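Local coordinates for DNA ligase (Archaeoglobus fulgidus, PDB 3GDE), which probably seals nicks in double-stranded DNA during replication, recombination and repair, using ATP and presumably an enzyme-bound AMP intermediate, at residues V258-D263 with E286-S291; V267-Y270 with N276-N279. One frame throughout, in Å; residues are numbered along the deposited sequence.

Contact 1: V258-D263 with E286-S291; sequences VQVHWD and EEIKKS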
loop_
_atom_site.group_PDB
_atom_site.type_symbol
_atom_site.label_atom_id
_atom_site.label_comp_id
_atom_site.label_asym_id
_atom_site.label_seq_id
_atom_site.Cartn_x
_atom_site.Cartn_y
_atom_site.Cartn_z
ATOM N N VAL A 258 -9.667 -4.540 -9.614
ATOM C CA VAL A 258 -9.902 -3.109 -9.698
ATOM C C VAL A 258 -11.259 -2.744 -9.113
ATOM O O VAL A 258 -12.141 -3.604 -8.906
ATOM C CB VAL A 258 -9.826 -2.549 -11.158
ATOM C CG1 VAL A 258 -8.450 -2.743 -11.745
ATOM C CG2 VAL A 258 -10.928 -3.140 -12.047
ATOM N N GLN A 259 -11.408 -1.454 -8.849
ATOM C CA GLN A 259 -12.666 -0.905 -8.390
ATOM C C GLN A 259 -13.014 0.296 -9.278
ATOM O O GLN A 259 -12.220 1.219 -9.443
ATOM C CB GLN A 259 -12.540 -0.524 -6.921
ATOM C CG GLN A 259 -13.826 -0.128 -6.267
ATOM C CD GLN A 259 -13.616 0.247 -4.831
ATOM O OE1 GLN A 259 -13.421 1.417 -4.511
ATOM N NE2 GLN A 259 -13.614 -0.748 -3.954
ATOM N N VAL A 260 -14.201 0.255 -9.862
ATOM C CA VAL A 260 -14.609 1.219 -10.883
ATOM C C VAL A 260 -15.725 2.115 -10.352
ATOM O O VAL A 260 -16.747 1.623 -9.863
ATOM C CB VAL A 260 -15.046 0.488 -12.185
ATOM C CG1 VAL A 260 -15.744 1.444 -13.159
ATOM C CG2 VAL A 260 -13.838 -0.178 -12.845
ATOM N N HIS A 261 -15.502 3.427 -10.442
ATOM C CA HIS A 261 -16.438 4.431 -9.944
ATOM C C HIS A 261 -16.995 5.278 -11.099
ATOM O O HIS A 261 -16.226 5.830 -11.894
ATOM C CB HIS A 261 -15.736 5.351 -8.943
ATOM C CG HIS A 261 -15.258 4.664 -7.705
ATOM N ND1 HIS A 261 -15.823 4.888 -6.468
ATOM C CD2 HIS A 261 -14.257 3.775 -7.507
ATOM C CE1 HIS A 261 -15.196 4.162 -5.561
ATOM N NE2 HIS A 261 -14.241 3.477 -6.165
ATOM N N TRP A 262 -18.320 5.400 -11.165
ATOM C CA TRP A 262 -19.000 6.044 -12.305
ATOM C C TRP A 262 -20.529 6.069 -12.129
ATOM O O TRP A 262 -21.103 5.030 -11.819
ATOM C CB TRP A 262 -18.648 5.233 -13.571
ATOM C CG TRP A 262 -19.632 5.306 -14.720
ATOM C CD1 TRP A 262 -20.663 4.447 -14.977
ATOM C CD2 TRP A 262 -19.651 6.279 -15.769
ATOM N NE1 TRP A 262 -21.326 4.824 -16.124
ATOM C CE2 TRP A 262 -20.728 5.947 -16.629
ATOM C CE3 TRP A 262 -18.865 7.396 -16.071
ATOM C CZ2 TRP A 262 -21.039 6.702 -17.769
ATOM C CZ3 TRP A 262 -19.173 8.142 -17.210
ATOM C CH2 TRP A 262 -20.250 7.791 -18.042
ATOM N N ASP A 263 -21.251 7.178 -12.283
ATOM C CA ASP A 263 -20.925 8.589 -12.064
ATOM C C ASP A 263 -22.144 9.469 -12.414
ATOM O O ASP A 263 -22.858 9.853 -11.490
ATOM C CB ASP A 263 -19.665 9.094 -12.739
ATOM C CG ASP A 263 -19.423 10.559 -12.439
ATOM O OD1 ASP A 263 -19.895 11.049 -11.390
ATOM O OD2 ASP A 263 -18.774 11.222 -13.255
ATOM N N GLU A 286 -13.457 3.919 -21.541
ATOM C CA GLU A 286 -14.448 4.115 -22.609
ATOM C C GLU A 286 -15.514 3.025 -22.630
ATOM O O GLU A 286 -16.700 3.330 -22.792
ATOM C CB GLU A 286 -13.791 4.242 -23.989
ATOM C CG GLU A 286 -13.138 5.591 -24.260
ATOM C CD GLU A 286 -14.105 6.782 -24.204
ATOM O OE1 GLU A 286 -13.623 7.913 -23.961
ATOM O OE2 GLU A 286 -15.329 6.611 -24.407
ATOM N N GLU A 287 -15.097 1.769 -22.439
ATOM C CA GLU A 287 -16.023 0.627 -22.431
ATOM C C GLU A 287 -16.999 0.686 -21.269
ATOM O O GLU A 287 -18.138 0.240 -21.389
ATOM C CB GLU A 287 -15.265 -0.702 -22.387
ATOM C CG GLU A 287 -14.345 -0.933 -23.560
ATOM C CD GLU A 287 -15.076 -1.310 -24.840
ATOM O OE1 GLU A 287 -16.211 -1.845 -24.761
ATOM O OE2 GLU A 287 -14.498 -1.079 -25.926
ATOM N N ILE A 288 -16.539 1.216 -20.141
ATOM C CA ILE A 288 -17.394 1.448 -18.976
ATOM C C ILE A 288 -18.475 2.507 -19.270
ATOM O O ILE A 288 -19.648 2.334 -18.918
ATOM C CB ILE A 288 -16.524 1.806 -17.741
ATOM C CG1 ILE A 288 -15.994 0.520 -17.098
ATOM C CG2 ILE A 288 -17.295 2.644 -16.722
ATOM C CD1 ILE A 288 -14.627 0.652 -16.482
ATOM N N LYS A 289 -18.072 3.580 -19.946
ATOM C CA LYS A 289 -18.983 4.666 -20.327
ATOM C C LYS A 289 -20.090 4.218 -21.276
ATOM O O LYS A 289 -21.209 4.723 -21.200
ATOM C CB LYS A 289 -18.211 5.848 -20.913
ATOM C CG LYS A 289 -17.265 6.483 -19.911
ATOM C CD LYS A 289 -16.609 7.737 -20.434
ATOM C CE LYS A 289 -15.908 8.454 -19.303
ATOM N NZ LYS A 289 -15.038 9.573 -19.775
ATOM N N LYS A 290 -19.800 3.254 -22.147
ATOM C CA LYS A 290 -20.864 2.722 -23.006
ATOM C C LYS A 290 -21.610 1.515 -22.449
ATOM O O LYS A 290 -22.784 1.325 -22.759
ATOM C CB LYS A 290 -20.411 2.496 -24.462
ATOM C CG LYS A 290 -19.127 1.733 -24.661
ATOM C CD LYS A 290 -18.910 1.466 -26.135
ATOM C CE LYS A 290 -17.436 1.269 -26.453
ATOM N NZ LYS A 290 -17.241 0.754 -27.844
ATOM N N SER A 291 -20.952 0.721 -21.606
ATOM C CA SER A 291 -21.547 -0.543 -21.154
ATOM C C SER A 291 -22.155 -0.527 -19.754
ATOM O O SER A 291 -22.979 -1.392 -19.429
ATOM C CB SER A 291 -20.546 -1.693 -21.278
ATOM O OG SER A 291 -20.047 -1.795 -22.607
#

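Contact 2: V267-Y270 with N276-N279; sequences VTIY and NVTN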
loop_
_atom_site.group_PDB
_atom_site.type_symbol
_atom_site.label_atom_id
_atom_site.label_comp_id
_atom_site.label_asym_id
_atom_site.label_seq_id
_atom_site.Cartn_x
_atom_site.Cartn_y
_atom_site.Cartn_z
ATOM N N VAL A 267 -15.037 8.640 -14.982
ATOM C CA VAL A 267 -14.690 7.337 -14.440
ATOM C C VAL A 267 -13.394 7.487 -13.649
ATOM O O VAL A 267 -12.477 8.186 -14.088
ATOM C CB VAL A 267 -14.465 6.300 -15.583
ATOM C CG1 VAL A 267 -13.967 4.954 -15.047
ATOM C CG2 VAL A 267 -15.736 6.106 -16.408
ATOM N N THR A 268 -13.342 6.873 -12.470
ATOM C CA THR A 268 -12.067 6.569 -11.812
ATOM C C THR A 268 -11.929 5.063 -11.611
ATOM O O THR A 268 -12.908 4.367 -11.306
ATOM C CB THR A 268 -11.882 7.272 -10.446
ATOM O OG1 THR A 268 -13.057 7.098 -9.655
ATOM C CG2 THR A 268 -11.570 8.764 -10.615
ATOM N N ILE A 269 -10.707 4.574 -11.792
ATOM C CA ILE A 269 -10.388 3.163 -11.582
ATOM C C ILE A 269 -9.252 3.060 -10.570
ATOM O O ILE A 269 -8.199 3.686 -10.730
ATOM C CB ILE A 269 -9.995 2.449 -12.911
ATOM C CG1 ILE A 269 -11.084 2.637 -13.979
ATOM C CG2 ILE A 269 -9.704 0.948 -12.674
ATOM C CD1 ILE A 269 -10.691 2.141 -15.360
ATOM N N TYR A 270 -9.488 2.283 -9.522
ATOM C CA TYR A 270 -8.481 2.005 -8.511
ATOM C C TYR A 270 -8.031 0.552 -8.567
ATOM O O TYR A 270 -8.836 -0.352 -8.810
ATOM C CB TYR A 270 -9.015 2.338 -7.117
ATOM C CG TYR A 270 -9.334 3.798 -6.954
ATOM C CD1 TYR A 270 -8.329 4.718 -6.672
ATOM C CD2 TYR A 270 -10.640 4.264 -7.095
ATOM C CE1 TYR A 270 -8.614 6.077 -6.539
ATOM C CE2 TYR A 270 -10.940 5.615 -6.960
ATOM C CZ TYR A 270 -9.917 6.515 -6.677
ATOM O OH TYR A 270 -10.200 7.854 -6.532
ATOM N N ASN A 276 -4.662 5.058 -8.247
ATOM C CA ASN A 276 -5.486 5.595 -9.328
ATOM C C ASN A 276 -4.846 5.233 -10.679
ATOM O O ASN A 276 -3.805 5.776 -11.058
ATOM C CB ASN A 276 -5.661 7.115 -9.166
ATOM C CG ASN A 276 -6.779 7.693 -10.036
ATOM O OD1 ASN A 276 -7.497 8.605 -9.613
ATOM N ND2 ASN A 276 -6.923 7.183 -11.249
ATOM N N VAL A 277 -5.462 4.290 -11.383
ATOM C CA VAL A 277 -4.913 3.777 -12.645
ATOM C C VAL A 277 -5.813 4.168 -13.831
ATOM O O VAL A 277 -5.718 3.594 -14.915
ATOM C CB VAL A 277 -4.703 2.216 -12.600
ATOM C CG1 VAL A 277 -3.591 1.823 -11.628
ATOM C CG2 VAL A 277 -6.008 1.480 -12.253
ATOM N N THR A 278 -6.678 5.153 -13.613
ATOM C CA THR A 278 -7.653 5.608 -14.617
ATOM C C THR A 278 -7.027 6.042 -15.955
ATOM O O THR A 278 -7.476 5.610 -17.015
ATOM C CB THR A 278 -8.520 6.748 -14.057
ATOM O OG1 THR A 278 -8.994 6.373 -12.760
ATOM C CG2 THR A 278 -9.719 7.040 -14.963
ATOM N N ASN A 279 -5.995 6.883 -15.894
ATOM C CA ASN A 279 -5.336 7.405 -17.096
ATOM C C ASN A 279 -4.556 6.335 -17.859
ATOM O O ASN A 279 -4.279 6.493 -19.052
ATOM C CB ASN A 279 -4.419 8.593 -16.752
ATOM C CG ASN A 279 -5.183 9.770 -16.181
ATOM O OD1 ASN A 279 -6.391 9.907 -16.394
ATOM N ND2 ASN A 279 -4.492 10.619 -15.430
#

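Contact 1: V258-D263 with E286-S291
Val260 packs on Ile288, and Trp262 on Ile288 and Lys289, while on the other side of the strand a polar bond is made within segment 258-263: His261 NE2 donates to Gln259 OE1 over 2.8 Å, somewhat bent at 146°. The case illustrates how a helix is laid on a sheet in the adenylation domain of a DNA ligase, with alternate strand residues facing opposite ways. The axes of strand 258-262 and helix 286-291 come within 10.2 Å and cross at -55°, and what joins them is apolar. Val260 and Ile288 meet tip to tip, CG1 of the valine lying 3.6 Å from CD1 of the isoleucine. The other branch of the isoleucine serves Trp262, whose side chain slides past it in the opposite direction: Ile288 CG2 sits over the indole face, 4.3 Å from the centroid of the five-membered ring, a CH-pi contact. Lys289 CG makes a second CH-pi contact over the same face, 4.1 Å from the centroid of the six-membered ring, with the lysine chain crossing the indole at about a right angle. With CG of Trp262 roughly opposite the backbone N (chi1 155°), the indole lies with one face against Ile288 and Lys289. The indole is also held by its NE1, which hydrogen-bonds to the carbonyl oxygen of Val292, just beyond the helix. With an alanine here, the carbonyl of Val292 would probably lose its indole donor and a gap would open beside Ile288 CG2 and the lysine methylenes. Past CG the Lys289 chain runs extended, so that CE still lies 3.9 Å from Trp262 CZ3.

Contact 2: V267-Y270 with N276-N279
Ile269 and Thr278 face each other with a side chain standing in for backbone: Thr278 OG1 accepts the N-H of Ile269 at 2.7 Å in an almost straight bond (169°), much as a strand carbonyl would. The hydroxyl is presented this way because it lies beside the threonine's own backbone N (chi1 -48°), and CG2, opposite the backbone N, comes within 3.1 Å of Val267 O. The side chains of Ile269 and Val277 cross at about a right angle and meet through their CG2 methyls, 3.8 Å apart. Thr268 slants across Thr278, with Thr268 CB 3.8 Å from Thr278 OG1. Tyr270 and Asn276 also pass at a slant, with ring and amide planes 57° apart; Tyr270 CD1 comes 4.0 Å from Asn276 CA. At the far end of the ring, Tyr270 OH hydrogen-bonds to His223 O. The second bond across the contact is purely backbone, Val277 N giving its hydrogen to Ile269 O at 2.9 Å. Ile269 is thus gripped at both its N-H and its carbonyl. In the adenylation domain, the loop between strand 268-271 and helix 282-291 turns back to pair briefly with that strand, a single beta bridge joining Tyr270 and Asn276. Among its neighbours, the contact borders strand 256-262, where Ile269 packs on Val258 and Val260 and the Tyr270 ring meets that of His261 nearly perpendicularly, and helix 282-291, whose Val285 touches both Ile269 and Thr278.

Contacts 1 and 2 lie with centres about 9 Å apart in the adenylation domain, and their four segments run in the order 258-263, 267-270, 276-279, 286-291. The inner pair closes a short loop within the longer one spanned by contact 1. Strands 256-262 and 268-271 form an antiparallel hairpin, with probable backbone hydrogen bonds such as Gln259 N to Tyr270 O (2.8 Å), and the chain then returns through the 276-279 loop to helix 282-291. Trp262 and Val267 pack together where the contacts meet. Arg257, in the first strand, and Arg272, just after the second, are predicted to bind ATP, consistent with the two contacts lying near the nucleotide site.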